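DPSA15 (Streptomyces coelicolor, PDB 4CYA) probably oxidises and stores iron inside a twelve-subunit cage of the Dps branch of the ferritins, and is likely to bind DNA. Local coordinates at residues 18-23 and 75-80; 22-27 and 89-94; 35-40 and 58-63; 113-118 and 149-154. All blocks are in the same frame, centred on the assembly; numbering follows the deposited sequence.

Contact 1: residues 18-23 and 75-80; sequences RLIGVL and AALGGV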
loop_
_atom_site.group_PDB
_atom_site.type_symbol
_atom_site.label_atom_id
_atom_site.label_comp_id
_atom_site.label_asym_id
_atom_site.label_seq_id
_atom_site.Cartn_x
_atom_site.Cartn_y
_atom_site.Cartn_z
ATOM N N ARG A 18 24.414 -30.810 -20.697
ATOM C CA ARG A 18 24.543 -29.865 -21.822
ATOM C C ARG A 18 23.658 -28.629 -21.643
ATOM O O ARG A 18 24.089 -27.522 -21.975
ATOM C CB ARG A 18 24.279 -30.525 -23.182
ATOM C CG ARG A 18 25.393 -31.520 -23.576
ATOM C CD ARG A 18 25.025 -32.051 -24.961
ATOM N NE ARG A 18 24.053 -33.132 -24.879
ATOM C CZ ARG A 18 22.797 -33.111 -25.344
ATOM N NH1 ARG A 18 22.264 -32.041 -25.968
ATOM N NH2 ARG A 18 22.060 -34.216 -25.205
ATOM N N LEU A 19 22.513 -28.802 -21.048
ATOM C CA LEU A 19 21.616 -27.629 -20.827
ATOM C C LEU A 19 22.265 -26.718 -19.757
ATOM O O LEU A 19 22.220 -25.507 -19.877
ATOM C CB LEU A 19 20.235 -28.119 -20.395
ATOM C CG LEU A 19 19.199 -27.015 -20.108
ATOM C CD1 LEU A 19 19.091 -26.095 -21.354
ATOM C CD2 LEU A 19 17.906 -27.759 -19.786
ATOM N N ILE A 20 22.829 -27.311 -18.737
ATOM C CA ILE A 20 23.592 -26.571 -17.705
ATOM C C ILE A 20 24.696 -25.713 -18.352
ATOM O O ILE A 20 24.886 -24.538 -17.992
ATOM C CB ILE A 20 24.152 -27.519 -16.584
ATOM C CG1 ILE A 20 23.030 -27.981 -15.660
ATOM C CG2 ILE A 20 25.155 -26.767 -15.706
ATOM C CD1 ILE A 20 23.381 -29.264 -14.890
ATOM N N GLY A 21 25.449 -26.279 -19.305
ATOM C CA GLY A 21 26.496 -25.479 -19.955
ATOM C C GLY A 21 25.917 -24.305 -20.740
ATOM O O GLY A 21 26.489 -23.213 -20.710
ATOM N N VAL A 22 24.793 -24.516 -21.442
ATOM C CA VAL A 22 24.136 -23.447 -22.190
ATOM C C VAL A 22 23.681 -22.318 -21.183
ATOM O O VAL A 22 23.939 -21.132 -21.417
ATOM C CB VAL A 22 22.900 -23.991 -22.946
ATOM C CG1 VAL A 22 21.959 -22.870 -23.476
ATOM C CG2 VAL A 22 23.331 -24.900 -24.106
ATOM N N LEU A 23 23.033 -22.714 -20.091
ATOM C CA LEU A 23 22.481 -21.726 -19.104
ATOM C C LEU A 23 23.601 -21.034 -18.354
ATOM O O LEU A 23 23.496 -19.853 -18.039
ATOM C CB LEU A 23 21.568 -22.444 -18.078
ATOM C CG LEU A 23 20.251 -23.022 -18.686
ATOM C CD1 LEU A 23 19.492 -23.720 -17.560
ATOM C CD2 LEU A 23 19.429 -21.904 -19.310
ATOM N N ALA A 75 20.561 -24.549 -10.760
ATOM C CA ALA A 75 20.652 -25.268 -9.495
ATOM C C ALA A 75 19.692 -26.473 -9.533
ATOM O O ALA A 75 20.099 -27.620 -9.088
ATOM C CB ALA A 75 20.315 -24.345 -8.277
ATOM N N ALA A 76 18.454 -26.229 -9.961
ATOM C CA ALA A 76 17.447 -27.338 -10.024
ATOM C C ALA A 76 17.922 -28.529 -10.935
ATOM O O ALA A 76 17.663 -29.715 -10.620
ATOM C CB ALA A 76 16.083 -26.834 -10.523
ATOM N N LEU A 77 18.590 -28.173 -12.020
ATOM C CA LEU A 77 19.112 -29.182 -12.995
ATOM C C LEU A 77 20.326 -29.933 -12.469
ATOM O O LEU A 77 20.749 -30.949 -13.075
ATOM C CB LEU A 77 19.474 -28.481 -14.334
ATOM C CG LEU A 77 18.248 -28.011 -15.127
ATOM C CD1 LEU A 77 18.731 -27.109 -16.275
ATOM C CD2 LEU A 77 17.356 -29.134 -15.721
ATOM N N GLY A 78 20.887 -29.454 -11.361
ATOM C CA GLY A 78 22.045 -30.091 -10.705
ATOM C C GLY A 78 23.366 -29.394 -10.933
ATOM O O GLY A 78 24.402 -29.941 -10.608
ATOM N N GLY A 79 23.344 -28.187 -11.480
ATOM C CA GLY A 79 24.638 -27.483 -11.815
ATOM C C GLY A 79 25.019 -26.369 -10.822
ATOM O O GLY A 79 24.260 -26.053 -9.869
ATOM N N VAL A 80 26.172 -25.766 -11.055
ATOM C CA VAL A 80 26.637 -24.638 -10.234
ATOM C C VAL A 80 26.291 -23.402 -11.014
ATOM O O VAL A 80 26.678 -23.269 -12.193
ATOM C CB VAL A 80 28.166 -24.662 -10.026
ATOM C CG1 VAL A 80 28.654 -23.377 -9.282
ATOM C CG2 VAL A 80 28.534 -25.950 -9.258
#
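Leu19, Ile20 and Leu23 form a buried apolar contact with Leu77, Gly78 and Gly79, where the early turns of helix 13-43 pack against the C-terminal end of helix 49-77 in the ferritin-like four-helix bundle. One methyl group sits at its centre. CD1 of Leu77 lies 3.7 Å from CD2 of Leu19 and equally 3.7 Å from CD1 of Leu23, touching two leucines one helical turn apart; the side chains of both cross that of Leu77 at about a right angle. Ile20 instead slides past Leu77 in the opposite direction, its CG1 lying 3.8 Å from Leu77 CB. With CG1 anti to the carbonyl carbon (chi1 -74°), the arm carries CD1 over the backbone of the turn, 3.6 Å from Leu77 O and 3.6 Å from Gly79 N. The helix ends there in a Schellman motif, in which Gly78 takes a positive phi of 104°. Gly79 is limited by packing instead: its CA is 4.0 Å from Ile20 CG2, and a CB on it would collide with that methyl. Shortening Ile20 to an alanine here would probably open a gap over the Gly78-Gly79 peptide and cost Leu77 CB its contact with CG1. Leu19 and Leu23 also touch Thr136 of helix 134-158. The carbonyls of Leu77 and Gly79 have partners outside the two segments, Thr7 OG1 and Arg101 of a second subunit. The two segments themselves are held together by van der Waals packing, of methyls on methyls and of one methyl on the backbone of the turn.

Contact 2: residues 22-27 and 89-94; sequences VLRLRL and VAERKW
Arg24 grips the carboxylate of Glu91 side-on, with two nitrogens meeting two oxygens. NE reaches Glu91 OE1 at 2.8 Å with an N-H...O angle of 168°, and NH2 reaches Glu91 OE2 at 2.9 Å with 165°. Each oxygen offers its syn lone pair, and the guanidinium and carboxylate planes are only 21° apart, which makes this a nearly flat bidentate salt bridge. An arginine chain extended from CG to NE spans the gap. Glu91 OE1 has a second partner in His28 NE2, a bond that would help fix the carboxylate's rotation. Further along, Asp32 OD2 accepts Trp94 NE1 in a hydrogen bond and also pairs with Arg92 NH1 in a salt bridge, while Arg92 NH2 pairs with Asp96. Between these polar groups the packing is apolar: Leu25 CD1 lies 3.9 Å from both CZ3 and CH2 of Trp94. The segment 89-94 is thereby tied to helix 13-43 at successive points as it leaves the short helix 85-91. Such a short helix between the second and third bundle helices, lying at a subunit interface where Val89 and Arg92 here pack on Gly86 and Pro85 of a second subunit, is a hallmark of the Dps fold.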
loop_
_atom_site.group_PDB
_atom_site.type_symbol
_atom_site.label_atom_id
_atom_site.label_comp_id
_atom_site.label_asym_id
_atom_site.label_seq_id
_atom_site.Cartn_x
_atom_site.Cartn_y
_atom_site.Cartn_z
ATOM N N VAL A 22 24.793 -24.516 -21.442
ATOM C CA VAL A 22 24.136 -23.447 -22.190
ATOM C C VAL A 22 23.681 -22.318 -21.183
ATOM O O VAL A 22 23.939 -21.132 -21.417
ATOM C CB VAL A 22 22.900 -23.991 -22.946
ATOM C CG1 VAL A 22 21.959 -22.870 -23.476
ATOM C CG2 VAL A 22 23.331 -24.900 -24.106
ATOM N N LEU A 23 23.033 -22.714 -20.091
ATOM C CA LEU A 23 22.481 -21.726 -19.104
ATOM C C LEU A 23 23.601 -21.034 -18.354
ATOM O O LEU A 23 23.496 -19.853 -18.039
ATOM C CB LEU A 23 21.568 -22.444 -18.078
ATOM C CG LEU A 23 20.251 -23.022 -18.686
ATOM C CD1 LEU A 23 19.492 -23.720 -17.560
ATOM C CD2 LEU A 23 19.429 -21.904 -19.310
ATOM N N ARG A 24 24.723 -21.728 -18.131
ATOM C CA ARG A 24 25.861 -21.105 -17.438
ATOM C C ARG A 24 26.400 -19.905 -18.210
ATOM O O ARG A 24 26.681 -18.831 -17.594
ATOM C CB ARG A 24 26.976 -22.168 -17.243
ATOM C CG ARG A 24 28.239 -21.639 -16.569
ATOM C CD ARG A 24 29.308 -22.768 -16.576
ATOM N NE ARG A 24 30.545 -22.303 -15.904
ATOM C CZ ARG A 24 30.872 -22.635 -14.665
ATOM N NH1 ARG A 24 30.018 -23.383 -13.933
ATOM N NH2 ARG A 24 32.018 -22.150 -14.114
ATOM N N LEU A 25 26.518 -20.032 -19.553
ATOM C CA LEU A 25 26.969 -18.935 -20.326
ATOM C C LEU A 25 25.871 -17.820 -20.441
ATOM O O LEU A 25 26.222 -16.643 -20.428
ATOM C CB LEU A 25 27.370 -19.379 -21.732
ATOM C CG LEU A 25 27.943 -18.242 -22.639
ATOM C CD1 LEU A 25 29.213 -17.652 -22.023
ATOM C CD2 LEU A 25 28.256 -18.861 -24.024
ATOM N N ARG A 26 24.594 -18.180 -20.516
ATOM C CA ARG A 26 23.554 -17.150 -20.508
ATOM C C ARG A 26 23.580 -16.359 -19.166
ATOM O O ARG A 26 23.338 -15.164 -19.171
ATOM C CB ARG A 26 22.175 -17.774 -20.645
ATOM C CG ARG A 26 21.904 -18.423 -22.027
ATOM C CD ARG A 26 22.120 -17.438 -23.166
ATOM N NE ARG A 26 23.467 -17.468 -23.747
ATOM C CZ ARG A 26 24.164 -16.406 -24.147
ATOM N NH1 ARG A 26 23.731 -15.128 -23.940
ATOM N NH2 ARG A 26 25.356 -16.622 -24.740
ATOM N N LEU A 27 23.801 -17.052 -18.054
ATOM C CA LEU A 27 23.916 -16.399 -16.727
ATOM C C LEU A 27 25.097 -15.419 -16.736
ATOM O O LEU A 27 24.989 -14.264 -16.245
ATOM C CB LEU A 27 24.057 -17.474 -15.617
ATOM C CG LEU A 27 24.250 -16.867 -14.221
ATOM C CD1 LEU A 27 23.006 -15.931 -13.953
ATOM C CD2 LEU A 27 24.308 -18.024 -13.255
ATOM N N VAL A 89 34.787 -13.286 -16.270
ATOM C CA VAL A 89 35.808 -12.707 -17.191
ATOM C C VAL A 89 36.586 -13.864 -17.898
ATOM O O VAL A 89 36.868 -13.751 -19.090
ATOM C CB VAL A 89 36.726 -11.722 -16.417
ATOM C CG1 VAL A 89 37.958 -11.339 -17.216
ATOM C CG2 VAL A 89 35.934 -10.452 -16.012
ATOM N N ALA A 90 36.896 -14.932 -17.168
ATOM C CA ALA A 90 37.577 -16.113 -17.759
ATOM C C ALA A 90 36.732 -16.872 -18.816
ATOM O O ALA A 90 37.271 -17.373 -19.794
ATOM C CB ALA A 90 38.046 -17.042 -16.660
ATOM N N GLU A 91 35.405 -16.914 -18.666
ATOM C CA GLU A 91 34.562 -17.728 -19.548
ATOM C C GLU A 91 33.796 -16.976 -20.604
ATOM O O GLU A 91 33.277 -17.615 -21.535
ATOM C CB GLU A 91 33.555 -18.526 -18.742
ATOM C CG GLU A 91 34.268 -19.443 -17.768
ATOM C CD GLU A 91 33.304 -20.248 -16.920
ATOM O OE1 GLU A 91 32.081 -20.323 -17.226
ATOM O OE2 GLU A 91 33.786 -20.803 -15.927
ATOM N N ARG A 92 33.704 -15.643 -20.506
ATOM C CA ARG A 92 32.864 -14.926 -21.468
ATOM C C ARG A 92 33.484 -14.878 -22.857
ATOM O O ARG A 92 34.684 -15.013 -23.016
ATOM C CB ARG A 92 32.564 -13.473 -21.028
ATOM C CG ARG A 92 33.806 -12.621 -20.901
ATOM C CD ARG A 92 33.393 -11.199 -20.483
ATOM N NE ARG A 92 34.564 -10.396 -20.214
ATOM C CZ ARG A 92 34.531 -9.148 -19.747
ATOM N NH1 ARG A 92 33.387 -8.582 -19.500
ATOM N NH2 ARG A 92 35.658 -8.466 -19.548
ATOM N N LYS A 93 32.634 -14.633 -23.853
ATOM C CA LYS A 93 33.054 -14.618 -25.245
ATOM C C LYS A 93 32.826 -13.218 -25.838
ATOM O O LYS A 93 32.415 -13.090 -26.985
ATOM C CB LYS A 93 32.225 -15.664 -25.988
ATOM C CG LYS A 93 32.157 -16.967 -25.211
ATOM C CD LYS A 93 32.013 -18.183 -26.107
ATOM C CE LYS A 93 32.810 -19.325 -25.524
ATOM N NZ LYS A 93 34.137 -18.787 -25.112
ATOM N N TRP A 94 33.048 -12.175 -25.038
ATOM C CA TRP A 94 32.868 -10.785 -25.494
ATOM C C TRP A 94 33.794 -9.944 -24.636
ATOM O O TRP A 94 34.366 -10.442 -23.662
ATOM C CB TRP A 94 31.402 -10.333 -25.395
ATOM C CG TRP A 94 30.823 -10.582 -24.018
ATOM C CD1 TRP A 94 30.829 -9.708 -22.917
ATOM C CD2 TRP A 94 30.146 -11.802 -23.547
ATOM N NE1 TRP A 94 30.234 -10.309 -21.828
ATOM C CE2 TRP A 94 29.799 -11.565 -22.141
ATOM C CE3 TRP A 94 29.817 -13.034 -24.127
ATOM C CZ2 TRP A 94 29.130 -12.528 -21.365
ATOM C CZ3 TRP A 94 29.147 -14.000 -23.323
ATOM C CH2 TRP A 94 28.833 -13.747 -21.969
#

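Contact 3: residues 35-40 and 58-63; sequences LTLKHV and PQVDQV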
loop_
_atom_site.group_PDB
_atom_site.type_symbol
_atom_site.label_atom_id
_atom_site.label_comp_id
_atom_site.label_asym_id
_atom_site.label_seq_id
_atom_site.Cartn_x
_atom_site.Cartn_y
_atom_site.Cartn_z
ATOM N N LEU A 35 25.616 -5.450 -14.738
ATOM C CA LEU A 35 26.807 -4.653 -14.345
ATOM C C LEU A 35 27.027 -3.548 -15.353
ATOM O O LEU A 35 27.303 -2.399 -14.995
ATOM C CB LEU A 35 28.088 -5.513 -14.287
ATOM C CG LEU A 35 28.037 -6.555 -13.188
ATOM C CD1 LEU A 35 29.156 -7.550 -13.493
ATOM C CD2 LEU A 35 28.216 -5.930 -11.825
ATOM N N THR A 36 26.904 -3.878 -16.620
ATOM C CA THR A 36 27.071 -2.852 -17.674
ATOM C C THR A 36 25.986 -1.759 -17.644
ATOM O O THR A 36 26.277 -0.586 -17.824
ATOM C CB THR A 36 27.073 -3.533 -19.062
ATOM O OG1 THR A 36 28.222 -4.380 -19.112
ATOM C CG2 THR A 36 27.179 -2.496 -20.188
ATOM N N LEU A 37 24.723 -2.163 -17.441
ATOM C CA LEU A 37 23.611 -1.186 -17.358
ATOM C C LEU A 37 23.846 -0.244 -16.197
ATOM O O LEU A 37 23.555 0.961 -16.302
ATOM C CB LEU A 37 22.269 -1.962 -17.118
ATOM C CG LEU A 37 21.779 -2.733 -18.386
ATOM C CD1 LEU A 37 20.531 -3.543 -17.986
ATOM C CD2 LEU A 37 21.393 -1.721 -19.459
ATOM N N LYS A 38 24.303 -0.764 -15.065
ATOM C CA LYS A 38 24.609 0.142 -13.884
ATOM C C LYS A 38 25.754 1.081 -14.227
ATOM O O LYS A 38 25.737 2.265 -13.888
ATOM C CB LYS A 38 24.956 -0.657 -12.606
ATOM C CG LYS A 38 23.689 -1.111 -11.876
ATOM C CD LYS A 38 23.033 0.191 -11.410
ATOM C CE LYS A 38 21.991 0.095 -10.352
ATOM N NZ LYS A 38 21.682 1.564 -10.189
ATOM N N HIS A 39 26.746 0.524 -14.896
ATOM C CA HIS A 39 27.897 1.364 -15.320
ATOM C C HIS A 39 27.431 2.507 -16.187
ATOM O O HIS A 39 27.891 3.654 -16.036
ATOM C CB HIS A 39 28.924 0.485 -16.052
ATOM C CG HIS A 39 30.089 1.264 -16.605
ATOM N ND1 HIS A 39 31.195 1.531 -15.858
ATOM C CD2 HIS A 39 30.280 1.909 -17.854
ATOM C CE1 HIS A 39 32.065 2.290 -16.594
ATOM N NE2 HIS A 39 31.499 2.520 -17.816
ATOM N N VAL A 40 26.541 2.215 -17.150
ATOM C CA VAL A 40 25.972 3.267 -17.990
ATOM C C VAL A 40 25.179 4.257 -17.154
ATOM O O VAL A 40 25.323 5.469 -17.337
ATOM C CB VAL A 40 25.085 2.710 -19.156
ATOM C CG1 VAL A 40 24.400 3.844 -19.919
ATOM C CG2 VAL A 40 25.962 1.915 -20.119
ATOM N N PRO A 58 14.448 0.446 -14.761
ATOM C CA PRO A 58 13.647 -0.752 -14.766
ATOM C C PRO A 58 14.395 -1.906 -15.463
ATOM O O PRO A 58 14.165 -3.067 -15.090
ATOM C CB PRO A 58 12.399 -0.368 -15.593
ATOM C CG PRO A 58 12.701 0.943 -16.211
ATOM C CD PRO A 58 13.763 1.585 -15.375
ATOM N N GLN A 59 15.272 -1.619 -16.458
ATOM C CA GLN A 59 15.993 -2.712 -17.142
ATOM C C GLN A 59 16.957 -3.396 -16.172
ATOM O O GLN A 59 17.092 -4.620 -16.143
ATOM C CB GLN A 59 16.820 -2.246 -18.394
ATOM C CG GLN A 59 15.897 -1.703 -19.458
ATOM C CD GLN A 59 16.605 -1.278 -20.731
ATOM O OE1 GLN A 59 17.801 -1.559 -20.961
ATOM N NE2 GLN A 59 15.870 -0.648 -21.576
ATOM N N VAL A 60 17.617 -2.605 -15.325
ATOM C CA VAL A 60 18.565 -3.202 -14.355
ATOM C C VAL A 60 17.831 -4.118 -13.407
ATOM O O VAL A 60 18.256 -5.251 -13.126
ATOM C CB VAL A 60 19.284 -2.079 -13.509
ATOM C CG1 VAL A 60 20.055 -2.712 -12.328
ATOM C CG2 VAL A 60 20.262 -1.331 -14.375
ATOM N N ASP A 61 16.685 -3.670 -12.894
ATOM C CA ASP A 61 15.945 -4.495 -11.968
ATOM C C ASP A 61 15.433 -5.791 -12.665
ATOM O O ASP A 61 15.483 -6.884 -12.081
ATOM C CB ASP A 61 14.726 -3.750 -11.433
ATOM C CG ASP A 61 15.122 -2.543 -10.549
ATOM O OD1 ASP A 61 16.281 -2.452 -10.059
ATOM O OD2 ASP A 61 14.221 -1.700 -10.374
ATOM N N GLN A 62 14.978 -5.663 -13.895
ATOM C CA GLN A 62 14.455 -6.840 -14.593
ATOM C C GLN A 62 15.557 -7.827 -15.018
ATOM O O GLN A 62 15.344 -9.045 -14.954
ATOM C CB GLN A 62 13.606 -6.412 -15.768
ATOM C CG GLN A 62 12.276 -5.861 -15.258
ATOM C CD GLN A 62 11.459 -5.226 -16.395
ATOM O OE1 GLN A 62 11.049 -5.932 -17.325
ATOM N NE2 GLN A 62 11.302 -3.886 -16.371
ATOM N N VAL A 63 16.706 -7.317 -15.411
ATOM C CA VAL A 63 17.822 -8.166 -15.793
ATOM C C VAL A 63 18.362 -8.899 -14.555
ATOM O O VAL A 63 18.724 -10.074 -14.632
ATOM C CB VAL A 63 18.908 -7.378 -16.610
ATOM C CG1 VAL A 63 20.156 -8.245 -16.798
ATOM C CG2 VAL A 63 18.357 -6.976 -17.977
#
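Leu37 leans on Val60, and its atoms can be followed outward from the backbone of segment 35-40, on helix 13-43. CB comes first, 3.5 Å from Val60 CG2, closer than usual van der Waals contact for two carbons. CG then stands anti to the carbonyl carbon (chi1 -73°), which sends the two methyls across the neighbouring turn. CD1 meets CB of Gln59 at 4.0 Å and Val63 CG2 at 4.1 Å, while CD2 rests 3.9 Å from Gln59 OE1. The other branch of Val60 serves Lys38, whose chain bends at chi2 (-66°) and lays CE 3.9 Å from Val60 CG1. The amine beyond belongs to another interface, where NZ forms a salt bridge with Asp68 of a second subunit. Trimming Val60 to an alanine here would probably leave Leu37 CB facing a gap and take away the surface on which Lys38 CG and CE lie. The axes of segments 35-40 and 58-63 approach to 9.4 Å, with 162° between their directions, an antiparallel pairing. Together these two helices form one side of the bundle: Leu37 also touches Leu111 and Tyr115 on helix 104-130, and Val63 touches Leu147 and Phe150 on helix 134-158.

Contact 4: residues 113-118 and 149-154; sequences VVYTGV and QFQWFV
Tyr115 and Gln151 face each other where helices 104-130 and 134-158, the last pair of the ferritin-like four-helix bundle, run antiparallel. Their segments have axes 9.9 Å apart and directions 161° from each other. In the first shell the tyrosine lies along the glutamine in the opposite sense, its CB 3.7 Å from Gln151 CG. CA of Gln151 sits over one face of the ring, displaced toward the rim, and the ring and amide planes are turned 43° apart. Further out along the tyrosine, OH reaches the base of Phe150, 3.6 Å from its CB and 3.6 Å from its CD2. Val154 CG2 adds a looser contact, 4.3 Å from Tyr115 CE2. The second shell explains how these groups are placed. Gln151 has CG anti to the backbone N (chi1 -176°) and an extended chain beyond, a shape that carries the amide across to helix 104-130. There Gln151 NE2 and the hydroxyl of Thr116 are both hydrogen-bonded to the carbonyl of Asp112, which puts Thr116 OG1 and Gln151 NE2 2.9 Å apart. Tyr115 OH makes a weak hydrogen bond to Gln59 OE1, and Leu33 and Leu37 of helix 13-43 also touch the tyrosine. Pro9 of a neighbouring subunit packs against Thr116 and Gln151. One close approach is mere proximity: the backbone N of Thr116 lies 3.3 Å from Gln151 NE2, donor beside donor.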
loop_
_atom_site.group_PDB
_atom_site.type_symbol
_atom_site.label_atom_id
_atom_site.label_comp_id
_atom_site.label_asym_id
_atom_site.label_seq_id
_atom_site.Cartn_x
_atom_site.Cartn_y
_atom_site.Cartn_z
ATOM N N VAL A 113 24.873 -2.479 -29.220
ATOM C CA VAL A 113 25.792 -3.565 -29.667
ATOM C C VAL A 113 25.854 -4.668 -28.582
ATOM O O VAL A 113 25.835 -5.876 -28.901
ATOM C CB VAL A 113 27.205 -3.008 -29.972
ATOM C CG1 VAL A 113 28.211 -4.135 -30.153
ATOM C CG2 VAL A 113 27.131 -2.023 -31.165
ATOM N N VAL A 114 25.913 -4.259 -27.322
ATOM C CA VAL A 114 25.873 -5.217 -26.185
ATOM C C VAL A 114 24.582 -6.085 -26.283
ATOM O O VAL A 114 24.627 -7.324 -26.196
ATOM C CB VAL A 114 25.909 -4.523 -24.803
ATOM C CG1 VAL A 114 25.655 -5.555 -23.694
ATOM C CG2 VAL A 114 27.287 -3.862 -24.591
ATOM N N TYR A 115 23.466 -5.429 -26.506
ATOM C CA TYR A 115 22.195 -6.142 -26.527
ATOM C C TYR A 115 22.144 -7.049 -27.738
ATOM O O TYR A 115 21.505 -8.070 -27.660
ATOM C CB TYR A 115 21.002 -5.184 -26.619
ATOM C CG TYR A 115 20.432 -4.870 -25.204
ATOM C CD1 TYR A 115 19.678 -5.805 -24.516
ATOM C CD2 TYR A 115 20.637 -3.654 -24.624
ATOM C CE1 TYR A 115 19.184 -5.576 -23.226
ATOM C CE2 TYR A 115 20.113 -3.353 -23.317
ATOM C CZ TYR A 115 19.396 -4.341 -22.635
ATOM O OH TYR A 115 18.881 -4.095 -21.374
ATOM N N THR A 116 22.731 -6.652 -28.876
ATOM C CA THR A 116 22.698 -7.591 -30.050
ATOM C C THR A 116 23.353 -8.873 -29.656
ATOM O O THR A 116 22.813 -9.956 -29.933
ATOM C CB THR A 116 23.368 -6.915 -31.277
ATOM O OG1 THR A 116 22.519 -5.851 -31.654
ATOM C CG2 THR A 116 23.505 -7.921 -32.498
ATOM N N GLY A 117 24.505 -8.786 -28.985
ATOM C CA GLY A 117 25.189 -10.019 -28.540
ATOM C C GLY A 117 24.338 -10.863 -27.567
ATOM O O GLY A 117 24.238 -12.089 -27.701
ATOM N N VAL A 118 23.668 -10.189 -26.629
ATOM C CA VAL A 118 22.857 -10.889 -25.631
ATOM C C VAL A 118 21.670 -11.596 -26.296
ATOM O O VAL A 118 21.418 -12.790 -26.006
ATOM C CB VAL A 118 22.328 -9.898 -24.559
ATOM C CG1 VAL A 118 21.328 -10.625 -23.613
ATOM C CG2 VAL A 118 23.520 -9.438 -23.653
ATOM N N GLN A 149 12.839 -6.092 -26.378
ATOM C CA GLN A 149 12.046 -4.875 -26.161
ATOM C C GLN A 149 12.952 -3.818 -25.464
ATOM O O GLN A 149 12.824 -2.619 -25.736
ATOM C CB GLN A 149 10.765 -5.127 -25.349
ATOM C CG GLN A 149 9.738 -6.060 -26.089
ATOM C CD GLN A 149 9.359 -5.483 -27.420
ATOM O OE1 GLN A 149 8.964 -4.276 -27.516
ATOM N NE2 GLN A 149 9.485 -6.264 -28.455
ATOM N N PHE A 150 13.816 -4.248 -24.552
ATOM C CA PHE A 150 14.741 -3.261 -23.883
ATOM C C PHE A 150 15.688 -2.713 -24.965
ATOM O O PHE A 150 15.925 -1.497 -25.045
ATOM C CB PHE A 150 15.608 -3.917 -22.811
ATOM C CG PHE A 150 14.865 -4.472 -21.609
ATOM C CD1 PHE A 150 13.561 -4.094 -21.295
ATOM C CD2 PHE A 150 15.551 -5.360 -20.719
ATOM C CE1 PHE A 150 12.890 -4.608 -20.170
ATOM C CE2 PHE A 150 14.884 -5.879 -19.608
ATOM C CZ PHE A 150 13.560 -5.508 -19.324
ATOM N N GLN A 151 16.158 -3.591 -25.858
ATOM C CA GLN A 151 16.972 -3.104 -26.971
ATOM C C GLN A 151 16.229 -2.122 -27.879
ATOM O O GLN A 151 16.832 -1.181 -28.362
ATOM C CB GLN A 151 17.551 -4.270 -27.797
ATOM C CG GLN A 151 18.487 -3.717 -28.914
ATOM C CD GLN A 151 18.943 -4.881 -29.776
ATOM O OE1 GLN A 151 18.139 -5.771 -30.088
ATOM N NE2 GLN A 151 20.203 -4.877 -30.171
ATOM N N TRP A 152 14.933 -2.351 -28.138
ATOM C CA TRP A 152 14.182 -1.435 -28.930
ATOM C C TRP A 152 14.156 -0.052 -28.275
ATOM O O TRP A 152 14.334 0.987 -28.973
ATOM C CB TRP A 152 12.752 -1.985 -29.173
ATOM C CG TRP A 152 11.810 -0.888 -29.576
ATOM C CD1 TRP A 152 10.641 -0.484 -28.944
ATOM C CD2 TRP A 152 11.972 0.031 -30.728
ATOM N NE1 TRP A 152 10.083 0.594 -29.617
ATOM C CE2 TRP A 152 10.840 0.954 -30.675
ATOM C CE3 TRP A 152 12.925 0.171 -31.752
ATOM C CZ2 TRP A 152 10.664 1.983 -31.628
ATOM C CZ3 TRP A 152 12.761 1.239 -32.683
ATOM C CH2 TRP A 152 11.647 2.084 -32.630
ATOM N N PHE A 153 13.891 0.002 -26.962
ATOM C CA PHE A 153 13.925 1.338 -26.319
ATOM C C PHE A 153 15.305 2.043 -26.527
ATOM O O PHE A 153 15.326 3.259 -26.791
ATOM C CB PHE A 153 13.551 1.251 -24.830
ATOM C CG PHE A 153 12.046 1.336 -24.591
ATOM C CD1 PHE A 153 11.132 0.907 -25.584
ATOM C CD2 PHE A 153 11.518 1.894 -23.396
ATOM C CE1 PHE A 153 9.729 0.997 -25.398
ATOM C CE2 PHE A 153 10.120 1.989 -23.197
ATOM C CZ PHE A 153 9.234 1.553 -24.196
ATOM N N VAL A 154 16.405 1.294 -26.446
ATOM C CA VAL A 154 17.755 1.888 -26.692
ATOM C C VAL A 154 17.888 2.384 -28.130
ATOM O O VAL A 154 18.290 3.541 -28.387
ATOM C CB VAL A 154 18.894 0.854 -26.387
ATOM C CG1 VAL A 154 20.265 1.363 -26.886
ATOM C CG2 VAL A 154 18.896 0.511 -24.882
#

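How the contacts relate
Contacts 1 and 3 both join helix 13-43 to helix 49-77, on opposite sides of the chain's centre with their own centres about 24 Å apart; contact 3 is nested within the loop that contact 1 closes. Contact 2 shares Val22 and Leu23 with contact 1, their centres about 12 Å apart, and brings in the short helix 85-91. Contact 4 joins the other two bundle helices. It touches contact 3 directly, through the weak hydrogen bond of 2.8 Å between Gln59 OE1 and Tyr115 OH, so the two helix pairs meet there. Dps ferroxidase sites generally lie between subunits; contacts 1, 2 and 3 each touch the second subunit, which alone does not place them in such a site.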